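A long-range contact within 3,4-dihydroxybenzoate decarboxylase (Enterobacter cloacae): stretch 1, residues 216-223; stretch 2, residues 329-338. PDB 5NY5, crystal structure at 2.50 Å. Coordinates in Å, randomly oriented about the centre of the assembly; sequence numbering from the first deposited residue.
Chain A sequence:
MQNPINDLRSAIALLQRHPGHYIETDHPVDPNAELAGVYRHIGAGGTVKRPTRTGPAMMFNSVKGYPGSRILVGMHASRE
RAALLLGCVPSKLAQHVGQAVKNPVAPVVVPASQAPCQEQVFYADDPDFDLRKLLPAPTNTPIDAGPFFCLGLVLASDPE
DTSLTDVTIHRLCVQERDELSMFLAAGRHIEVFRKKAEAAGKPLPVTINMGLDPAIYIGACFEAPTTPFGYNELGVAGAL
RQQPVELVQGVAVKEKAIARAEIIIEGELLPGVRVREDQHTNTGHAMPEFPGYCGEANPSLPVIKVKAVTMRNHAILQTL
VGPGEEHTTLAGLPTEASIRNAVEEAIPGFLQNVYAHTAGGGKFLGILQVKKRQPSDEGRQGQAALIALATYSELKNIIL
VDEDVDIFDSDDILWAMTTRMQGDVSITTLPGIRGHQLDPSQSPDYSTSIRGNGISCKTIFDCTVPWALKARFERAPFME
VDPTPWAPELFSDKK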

ATOM      1  N   ILE A 216      45.824  16.663   3.408  1.00 58.56           N
ATOM      2  CA  ILE A 216      46.024  15.834   2.225  1.00 59.63           C
ATOM      3  C   ILE A 216      45.044  14.669   2.220  1.00 59.63           C
ATOM      4  O   ILE A 216      44.353  14.422   1.226  1.00 60.68           O
ATOM      5  CB  ILE A 216      47.481  15.346   2.148  1.00 59.79           C
ATOM      6  CG1 ILE A 216      48.435  16.533   2.008  1.00 60.10           C
ATOM      7  CG2 ILE A 216      47.651  14.377   0.995  1.00 60.98           C
ATOM      8  CD1 ILE A 216      49.886  16.140   1.818  1.00 60.58           C
ATOM      9  N   TYR A 217      44.971  13.934   3.332  1.00 58.61           N
ATOM     10  CA  TYR A 217      44.056  12.801   3.419  1.00 58.68           C
ATOM     11  C   TYR A 217      42.615  13.227   3.160  1.00 59.08           C
ATOM     12  O   TYR A 217      41.867  12.526   2.470  1.00 59.96           O
ATOM     13  CB  TYR A 217      44.174  12.140   4.792  1.00 57.55           C
ATOM     14  CG  TYR A 217      45.237  11.071   4.895  1.00 57.58           C
ATOM     15  CD1 TYR A 217      45.313  10.045   3.965  1.00 58.56           C
ATOM     16  CD2 TYR A 217      46.162  11.085   5.929  1.00 56.79           C
ATOM     17  CE1 TYR A 217      46.279   9.063   4.063  1.00 58.74           C
ATOM     18  CE2 TYR A 217      47.132  10.109   6.034  1.00 56.99           C
ATOM     19  CZ  TYR A 217      47.187   9.102   5.099  1.00 57.96           C
ATOM     20  OH  TYR A 217      48.154   8.131   5.203  1.00 58.31           O
ATOM     21  N   ILE A 218      42.214  14.377   3.700  1.00 58.62           N
ATOM     22  CA  ILE A 218      40.827  14.817   3.582  1.00 59.08           C
ATOM     23  C   ILE A 218      40.543  15.313   2.171  1.00 60.52           C
ATOM     24  O   ILE A 218      39.539  14.941   1.555  1.00 61.50           O
ATOM     25  CB  ILE A 218      40.521  15.897   4.635  1.00 58.28           C
ATOM     26  CG1 ILE A 218      40.599  15.303   6.042  1.00 57.10           C
ATOM     27  CG2 ILE A 218      39.160  16.520   4.386  1.00 59.04           C
ATOM     28  CD1 ILE A 218      40.525  16.335   7.144  1.00 56.37           C
ATOM     29  N   GLY A 219      41.424  16.160   1.637  1.00 60.83           N
ATOM     30  CA  GLY A 219      41.200  16.712   0.314  1.00 62.34           C
ATOM     31  C   GLY A 219      41.265  15.681  -0.794  1.00 63.51           C
ATOM     32  O   GLY A 219      40.620  15.841  -1.834  1.00 64.98           O
ATOM     33  N   ALA A 220      42.029  14.606  -0.588  1.00 63.05           N
ATOM     34  CA  ALA A 220      42.190  13.595  -1.625  1.00 64.27           C
ATOM     35  C   ALA A 220      40.900  12.842  -1.919  1.00 65.04           C
ATOM     36  O   ALA A 220      40.799  12.200  -2.969  1.00 66.47           O
ATOM     37  CB  ALA A 220      43.283  12.603  -1.228  1.00 63.66           C
ATOM     38  N   CYS A 221      39.919  12.903  -1.023  1.00 64.29           N
ATOM     39  CA  CYS A 221      38.677  12.166  -1.198  1.00 65.08           C
ATOM     40  C   CYS A 221      37.650  12.907  -2.042  1.00 66.55           C
ATOM     41  O   CYS A 221      36.608  12.329  -2.366  1.00 67.60           O
ATOM     42  CB  CYS A 221      38.072  11.830   0.166  1.00 63.82           C
ATOM     43  SG  CYS A 221      39.121  10.776   1.185  1.00 62.39           S
ATOM     44  N   PHE A 222      37.914  14.155  -2.406  1.00 66.82           N
ATOM     45  CA  PHE A 222      36.992  14.931  -3.219  1.00 68.39           C
ATOM     46  C   PHE A 222      37.292  14.745  -4.705  1.00 70.25           C
ATOM     47  O   PHE A 222      38.361  14.273  -5.097  1.00 70.25           O
ATOM     48  CB  PHE A 222      37.066  16.412  -2.849  1.00 67.93           C
ATOM     49  CG  PHE A 222      36.457  16.734  -1.516  1.00 66.63           C
ATOM     50  CD1 PHE A 222      37.091  16.368  -0.344  1.00 64.83           C
ATOM     51  CD2 PHE A 222      35.252  17.409  -1.437  1.00 67.40           C
ATOM     52  CE1 PHE A 222      36.535  16.663   0.880  1.00 63.80           C
ATOM     53  CE2 PHE A 222      34.692  17.709  -0.214  1.00 66.37           C
ATOM     54  CZ  PHE A 222      35.335  17.335   0.946  1.00 64.57           C
ATOM     55  N   GLU A 223      36.319  15.120  -5.533  1.00 78.63           N
ATOM     56  CA  GLU A 223      36.493  15.065  -6.978  1.00 74.11           C
ATOM     57  C   GLU A 223      37.352  16.232  -7.439  1.00 74.37           C
ATOM     58  O   GLU A 223      37.059  17.391  -7.130  1.00 74.18           O
ATOM     59  CB  GLU A 223      35.139  15.088  -7.687  1.00 80.79           C
ATOM     60  CG  GLU A 223      34.539  13.711  -7.919  1.00 84.90           C
ATOM     61  CD  GLU A 223      35.357  12.877  -8.889  1.00 88.55           C
ATOM     62  OE1 GLU A 223      36.048  13.467  -9.748  1.00 94.64           O
ATOM     63  OE2 GLU A 223      35.312  11.633  -8.794  1.00 86.54           O
TER
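Stretch 2 (329-338) TLAGLPTEAS

Stretch 2 (329-338) is helical throughout, part of a longer helix, with a kink at Pro334, whose ring nitrogen cannot bond to the turn before. It lies against helical residues 216-219 and a type I turn from Gly219 to Phe222. The two stretches run in the same general direction: Ile218 has its CA 5.7 Å from the CA of Leu330, and four residues on in both stretches the CA of Phe222 is 5.4 Å from the CA of Pro334. The contact buries 394 Å², both sides summed, and the direct side-chain contacts are apolar.

At the upstream end Leu330, extended in an m,t rotamer, brings CD2 to 4.0 Å from Ile218 CG1 and 3.9 Å from Tyr217 O; the Tyr217 side chain turns its end away and offers only its base. Ile218 also reaches Leu333, CG2 to CD1 4.0 Å. Cys221 points toward the helix and packs against Leu330 and Pro334, its CB 3.4 Å from Leu330 O and 3.7 Å from Pro334 CG.

Phe222 is the stretch 1 residue most covered by stretch 2; the end of its ring fits the hollow formed by Leu333, Pro334 and Ala337. Pro334 covers one face, its CA 4.0 Å from the ring centroid and 24° off the normal, a CH-pi contact. The small Ala337 meets the ring edge, CB to Phe222 CE2 3.6 Å, while Leu333 approaches obliquely, its C 3.6 Å from Phe222 CZ.

No direct hydrogen bond joins the stretches. Instead, one water donates to both Ile218 O (3.1 Å from the water O) and Leu330 O (2.8 Å from the water O), bridging the two backbone carbonyls beside the apolar contacts.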

ATOM      1  N   THR A 329      34.550  10.630   8.599  1.00 47.20           N
ATOM      2  CA  THR A 329      35.118  11.919   8.225  1.00 47.46           C
ATOM      3  C   THR A 329      35.574  11.915   6.773  1.00 48.23           C
ATOM      4  O   THR A 329      35.181  12.780   5.983  1.00 48.45           O
ATOM      5  CB  THR A 329      36.288  12.269   9.142  1.00 47.57           C
ATOM      6  OG1 THR A 329      35.808  12.480  10.473  1.00 46.99           O
ATOM      7  CG2 THR A 329      36.988  13.526   8.656  1.00 48.04           C
ATOM      8  N   LEU A 330      36.401  10.937   6.404  1.00 48.76           N
ATOM      9  CA  LEU A 330      37.001  10.935   5.074  1.00 49.69           C
ATOM     10  C   LEU A 330      35.956  10.742   3.982  1.00 49.91           C
ATOM     11  O   LEU A 330      36.085  11.301   2.889  1.00 50.61           O
ATOM     12  CB  LEU A 330      38.079   9.854   4.991  1.00 50.30           C
ATOM     13  CG  LEU A 330      39.259  10.048   5.947  1.00 50.31           C
ATOM     14  CD1 LEU A 330      40.267   8.919   5.817  1.00 51.03           C
ATOM     15  CD2 LEU A 330      39.924  11.394   5.707  1.00 50.65           C
ATOM     16  N   ALA A 331      34.912   9.961   4.255  1.00 49.44           N
ATOM     17  CA  ALA A 331      33.887   9.705   3.251  1.00 49.74           C
ATOM     18  C   ALA A 331      32.719  10.675   3.330  1.00 49.22           C
ATOM     19  O   ALA A 331      32.144  11.023   2.292  1.00 49.71           O
ATOM     20  CB  ALA A 331      33.366   8.271   3.378  1.00 49.73           C
ATOM     21  N   GLY A 332      32.362  11.131   4.533  1.00 48.36           N
ATOM     22  CA  GLY A 332      31.176  11.953   4.687  1.00 47.93           C
ATOM     23  C   GLY A 332      31.339  13.382   4.220  1.00 48.23           C
ATOM     24  O   GLY A 332      30.391  13.974   3.695  1.00 48.35           O
ATOM     25  N   LEU A 333      32.521  13.964   4.413  1.00 48.47           N
ATOM     26  CA  LEU A 333      32.750  15.327   3.941  1.00 48.94           C
ATOM     27  C   LEU A 333      32.585  15.454   2.433  1.00 49.85           C
ATOM     28  O   LEU A 333      31.935  16.416   1.988  1.00 50.12           O
ATOM     29  CB  LEU A 333      34.125  15.812   4.407  1.00 53.80           C
ATOM     30  CG  LEU A 333      34.238  16.115   5.901  1.00 48.46           C
ATOM     31  CD1 LEU A 333      35.652  16.521   6.266  1.00 51.67           C
ATOM     32  CD2 LEU A 333      33.254  17.204   6.288  1.00 48.17           C
ATOM     33  N   PRO A 334      33.122  14.554   1.598  1.00 50.50           N
ATOM     34  CA  PRO A 334      32.776  14.621   0.169  1.00 51.47           C
ATOM     35  C   PRO A 334      31.293  14.432  -0.089  1.00 51.24           C
ATOM     36  O   PRO A 334      30.727  15.108  -0.956  1.00 51.87           O
ATOM     37  CB  PRO A 334      33.606  13.487  -0.446  1.00 52.16           C
ATOM     38  CG  PRO A 334      34.716  13.270   0.500  1.00 51.77           C
ATOM     39  CD  PRO A 334      34.145  13.528   1.857  1.00 50.58           C
ATOM     40  N   THR A 335      30.649  13.526   0.649  1.00 50.46           N
ATOM     41  CA  THR A 335      29.222  13.285   0.459  1.00 50.29           C
ATOM     42  C   THR A 335      28.417  14.553   0.706  1.00 50.02           C
ATOM     43  O   THR A 335      27.603  14.958  -0.130  1.00 50.56           O
ATOM     44  CB  THR A 335      28.755  12.165   1.387  1.00 49.51           C
ATOM     45  OG1 THR A 335      29.564  11.003   1.179  1.00 49.88           O
ATOM     46  CG2 THR A 335      27.302  11.820   1.111  1.00 49.49           C
ATOM     47  N   GLU A 336      28.644  15.202   1.848  1.00 49.29           N
ATOM     48  CA  GLU A 336      27.900  16.413   2.175  1.00 49.12           C
ATOM     49  C   GLU A 336      28.175  17.524   1.173  1.00 50.08           C
ATOM     50  O   GLU A 336      27.258  18.251   0.776  1.00 50.39           O
ATOM     51  CB  GLU A 336      28.256  16.876   3.585  1.00 48.36           C
ATOM     52  CG  GLU A 336      27.994  15.839   4.653  1.00 47.53           C
ATOM     53  CD  GLU A 336      28.645  16.189   5.970  1.00 47.02           C
ATOM     54  OE1 GLU A 336      29.158  17.321   6.100  1.00 47.27           O
ATOM     55  OE2 GLU A 336      28.649  15.330   6.877  1.00 46.49           O
ATOM     56  N   ALA A 337      29.432  17.667   0.752  1.00 50.65           N
ATOM     57  CA  ALA A 337      29.798  18.768  -0.131  1.00 51.68           C
ATOM     58  C   ALA A 337      29.081  18.666  -1.471  1.00 52.61           C
ATOM     59  O   ALA A 337      28.503  19.646  -1.956  1.00 53.21           O
ATOM     60  CB  ALA A 337      31.312  18.795  -0.330  1.00 52.21           C
ATOM     61  N   SER A 338      29.103  17.482  -2.085  1.00 52.87           N
ATOM     62  CA  SER A 338      28.460  17.317  -3.384  1.00 53.92           C
ATOM     63  C   SER A 338      26.944  17.433  -3.271  1.00 53.59           C
ATOM     64  O   SER A 338      26.292  17.989  -4.161  1.00 54.49           O
ATOM     65  CB  SER A 338      28.860  15.978  -4.001  1.00 54.37           C
ATOM     66  OG  SER A 338      28.567  14.907  -3.126  1.00 63.72           O
TER
HETATM   67  O   HOH W   1      37.316  13.813   3.400  1.00 47.17           O